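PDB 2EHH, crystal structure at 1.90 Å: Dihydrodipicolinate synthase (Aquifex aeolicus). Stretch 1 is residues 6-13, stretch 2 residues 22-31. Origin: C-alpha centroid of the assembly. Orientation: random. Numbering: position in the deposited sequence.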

# COMPACT_ATOMS: atom_id res chain seq x y z
N ILE A 6 -5.32 -17.28 -24.50
CA ILE A 6 -6.74 -17.24 -24.16
C ILE A 6 -7.19 -15.78 -24.12
O ILE A 6 -6.55 -14.94 -23.48
CB ILE A 6 -6.99 -17.88 -22.78
CG1 ILE A 6 -6.48 -19.32 -22.77
CG2 ILE A 6 -8.48 -17.83 -22.43
CD1 ILE A 6 -6.62 -20.02 -21.43
N VAL A 7 -8.28 -15.46 -24.81
CA VAL A 7 -8.75 -14.09 -24.82
C VAL A 7 -9.92 -13.84 -23.87
O VAL A 7 -10.89 -14.59 -23.84
CB VAL A 7 -9.19 -13.67 -26.26
CG1 VAL A 7 -10.32 -14.57 -26.75
CG2 VAL A 7 -9.63 -12.21 -26.27
N ALA A 8 -9.79 -12.79 -23.05
CA ALA A 8 -10.86 -12.40 -22.14
C ALA A 8 -11.71 -11.55 -23.08
O ALA A 8 -11.44 -10.37 -23.30
CB ALA A 8 -10.31 -11.56 -20.98
N LEU A 9 -12.71 -12.18 -23.68
CA LEU A 9 -13.55 -11.51 -24.66
C LEU A 9 -14.49 -10.44 -24.13
O LEU A 9 -15.15 -10.62 -23.11
CB LEU A 9 -14.36 -12.56 -25.42
CG LEU A 9 -14.81 -12.20 -26.83
CD1 LEU A 9 -13.60 -12.17 -27.75
CD2 LEU A 9 -15.82 -13.22 -27.33
N ILE A 10 -14.55 -9.32 -24.83
CA ILE A 10 -15.45 -8.23 -24.47
C ILE A 10 -16.85 -8.72 -24.83
O ILE A 10 -16.99 -9.68 -25.59
CB ILE A 10 -15.19 -6.97 -25.32
CG1 ILE A 10 -15.29 -7.32 -26.80
CG2 ILE A 10 -13.82 -6.39 -24.99
CD1 ILE A 10 -15.30 -6.12 -27.73
N THR A 11 -17.87 -8.08 -24.28
CA THR A 11 -19.25 -8.44 -24.59
C THR A 11 -19.86 -7.26 -25.36
O THR A 11 -20.13 -6.21 -24.78
CB THR A 11 -20.10 -8.70 -23.33
OG1 THR A 11 -19.53 -9.78 -22.58
CG2 THR A 11 -21.53 -9.06 -23.71
N PRO A 12 -20.04 -7.42 -26.68
CA PRO A 12 -20.61 -6.38 -27.53
C PRO A 12 -22.04 -6.02 -27.12
O PRO A 12 -22.83 -6.90 -26.77
CB PRO A 12 -20.57 -7.01 -28.93
CG PRO A 12 -19.44 -7.97 -28.84
CD PRO A 12 -19.63 -8.59 -27.48
N PHE A 13 -22.36 -4.74 -27.16
CA PHE A 13 -23.69 -4.26 -26.81
C PHE A 13 -24.25 -3.43 -27.97
O PHE A 13 -23.50 -2.79 -28.70
CB PHE A 13 -23.64 -3.37 -25.56
CG PHE A 13 -23.37 -4.11 -24.29
CD1 PHE A 13 -22.48 -3.60 -23.35
CD2 PHE A 13 -24.02 -5.31 -24.01
CE1 PHE A 13 -22.23 -4.27 -22.15
CE2 PHE A 13 -23.79 -5.98 -22.81
CZ PHE A 13 -22.89 -5.46 -21.88
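Stretch 2, residues 22-31: ALGNLIEFHV

A helix can pack on an extended segment without a single hydrogen bond between them, provided that the residues one turn apart on its near side meet side chains spaced along the extended chain. Residues 22-31 of this dihydrodipicolinate synthase illustrate the principle. The whole stretch is helical, continuing a helix that begins earlier in the chain, and its backbone hydrogen bonds run from Leu26 N to Ala22 O (2.9 Å) through Val31 N to Ile27 O (3.0 Å). It runs against the direction of stretch 1, which leaves a strand at its start and continues as an extended loop: Val7 lies nearest His30, Leu9 nearest Leu26 and Pro12 nearest Leu23. The CA-CA separation narrows along this series, from 8.4 Å between Val7 CA and His30 CA to 6.1 Å between Pro12 CA and Leu23 CA, so the two backbones are closest where Pro12 meets Leu23.

Leu9 is the centre of the contact. Its CA-to-CB bond points toward the helix; Leu9 CD1 reaches Leu26 CG at 4.0 Å and His30 CE1 at 3.4 Å, and Leu9 CD2 lies 4.2 Å from Leu23 CD2. Pro12 makes the second anchor: its CG packs 3.5 Å from Leu26 CD2, and its CB lies 3.6 Å from Ala22 CB. Leu26 thus bridges both anchors, and the same CD2 also meets Ile10 CG1 at 3.7 Å.

At the other end, His30 offers its ring to Val7, whose CG1 stands over one face, 3.7 Å from the ring centroid, in a CH-pi contact. The ring's polar atoms are satisfied without help from stretch 1: His30 ND1 donates to Leu26 O at 3.1 Å, and NE2 is hydrogen-bonded elsewhere in the structure.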

# COMPACT_ATOMS: atom_id res chain seq x y z
N ALA A 22 -22.36 -9.49 -33.40
CA ALA A 22 -20.99 -9.01 -33.21
C ALA A 22 -20.21 -10.05 -32.40
O ALA A 22 -19.03 -10.30 -32.66
CB ALA A 22 -21.00 -7.67 -32.48
N LEU A 23 -20.87 -10.65 -31.41
CA LEU A 23 -20.23 -11.66 -30.57
C LEU A 23 -19.86 -12.84 -31.47
O LEU A 23 -18.76 -13.39 -31.37
CB LEU A 23 -21.18 -12.13 -29.47
CG LEU A 23 -20.60 -12.83 -28.23
CD1 LEU A 23 -21.75 -13.30 -27.35
CD2 LEU A 23 -19.75 -14.01 -28.63
N GLY A 24 -20.78 -13.21 -32.34
CA GLY A 24 -20.53 -14.32 -33.25
C GLY A 24 -19.32 -14.06 -34.13
O GLY A 24 -18.49 -14.94 -34.32
N ASN A 25 -19.21 -12.84 -34.66
CA ASN A 25 -18.08 -12.50 -35.52
C ASN A 25 -16.78 -12.45 -34.72
O ASN A 25 -15.71 -12.74 -35.24
CB ASN A 25 -18.34 -11.17 -36.22
CG ASN A 25 -19.40 -11.30 -37.31
OD1 ASN A 25 -20.55 -11.62 -37.03
ND2 ASN A 25 -19.00 -11.05 -38.55
N LEU A 26 -16.89 -12.07 -33.45
CA LEU A 26 -15.74 -11.99 -32.57
C LEU A 26 -15.21 -13.42 -32.38
O LEU A 26 -14.00 -13.66 -32.38
CB LEU A 26 -16.18 -11.41 -31.22
CG LEU A 26 -15.49 -10.17 -30.64
CD1 LEU A 26 -15.14 -9.17 -31.73
CD2 LEU A 26 -16.41 -9.55 -29.59
N ILE A 27 -16.12 -14.37 -32.24
CA ILE A 27 -15.73 -15.77 -32.07
C ILE A 27 -15.00 -16.29 -33.31
O ILE A 27 -13.97 -16.94 -33.20
CB ILE A 27 -16.96 -16.64 -31.76
CG1 ILE A 27 -17.51 -16.26 -30.38
CG2 ILE A 27 -16.58 -18.12 -31.80
CD1 ILE A 27 -18.73 -17.06 -29.95
N GLU A 28 -15.54 -15.99 -34.49
CA GLU A 28 -14.91 -16.42 -35.74
C GLU A 28 -13.55 -15.76 -35.87
O GLU A 28 -12.59 -16.37 -36.35
CB GLU A 28 -15.80 -16.04 -36.93
CG GLU A 28 -17.19 -16.66 -36.87
CD GLU A 28 -17.15 -18.18 -36.98
OE1 GLU A 28 -18.09 -18.82 -36.48
OE2 GLU A 28 -16.18 -18.72 -37.55
N PHE A 29 -13.47 -14.50 -35.46
CA PHE A 29 -12.23 -13.74 -35.50
C PHE A 29 -11.12 -14.52 -34.79
O PHE A 29 -10.01 -14.66 -35.31
CB PHE A 29 -12.44 -12.38 -34.82
CG PHE A 29 -11.20 -11.53 -34.73
CD1 PHE A 29 -10.54 -11.09 -35.87
CD2 PHE A 29 -10.72 -11.13 -33.49
CE1 PHE A 29 -9.43 -10.26 -35.78
CE2 PHE A 29 -9.61 -10.29 -33.38
CZ PHE A 29 -8.96 -9.86 -34.53
N HIS A 30 -11.43 -15.04 -33.61
CA HIS A 30 -10.43 -15.78 -32.85
C HIS A 30 -10.16 -17.18 -33.39
O HIS A 30 -9.05 -17.68 -33.27
CB HIS A 30 -10.80 -15.82 -31.37
CG HIS A 30 -10.55 -14.52 -30.68
ND1 HIS A 30 -11.54 -13.59 -30.48
CD2 HIS A 30 -9.40 -13.94 -30.28
CE1 HIS A 30 -11.01 -12.49 -29.98
NE2 HIS A 30 -9.71 -12.68 -29.85
N VAL A 31 -11.17 -17.80 -33.98
CA VAL A 31 -10.97 -19.13 -34.54
C VAL A 31 -9.94 -19.05 -35.67
O VAL A 31 -9.02 -19.86 -35.74
CB VAL A 31 -12.29 -19.72 -35.10
CG1 VAL A 31 -11.99 -20.98 -35.92
CG2 VAL A 31 -13.24 -20.06 -33.96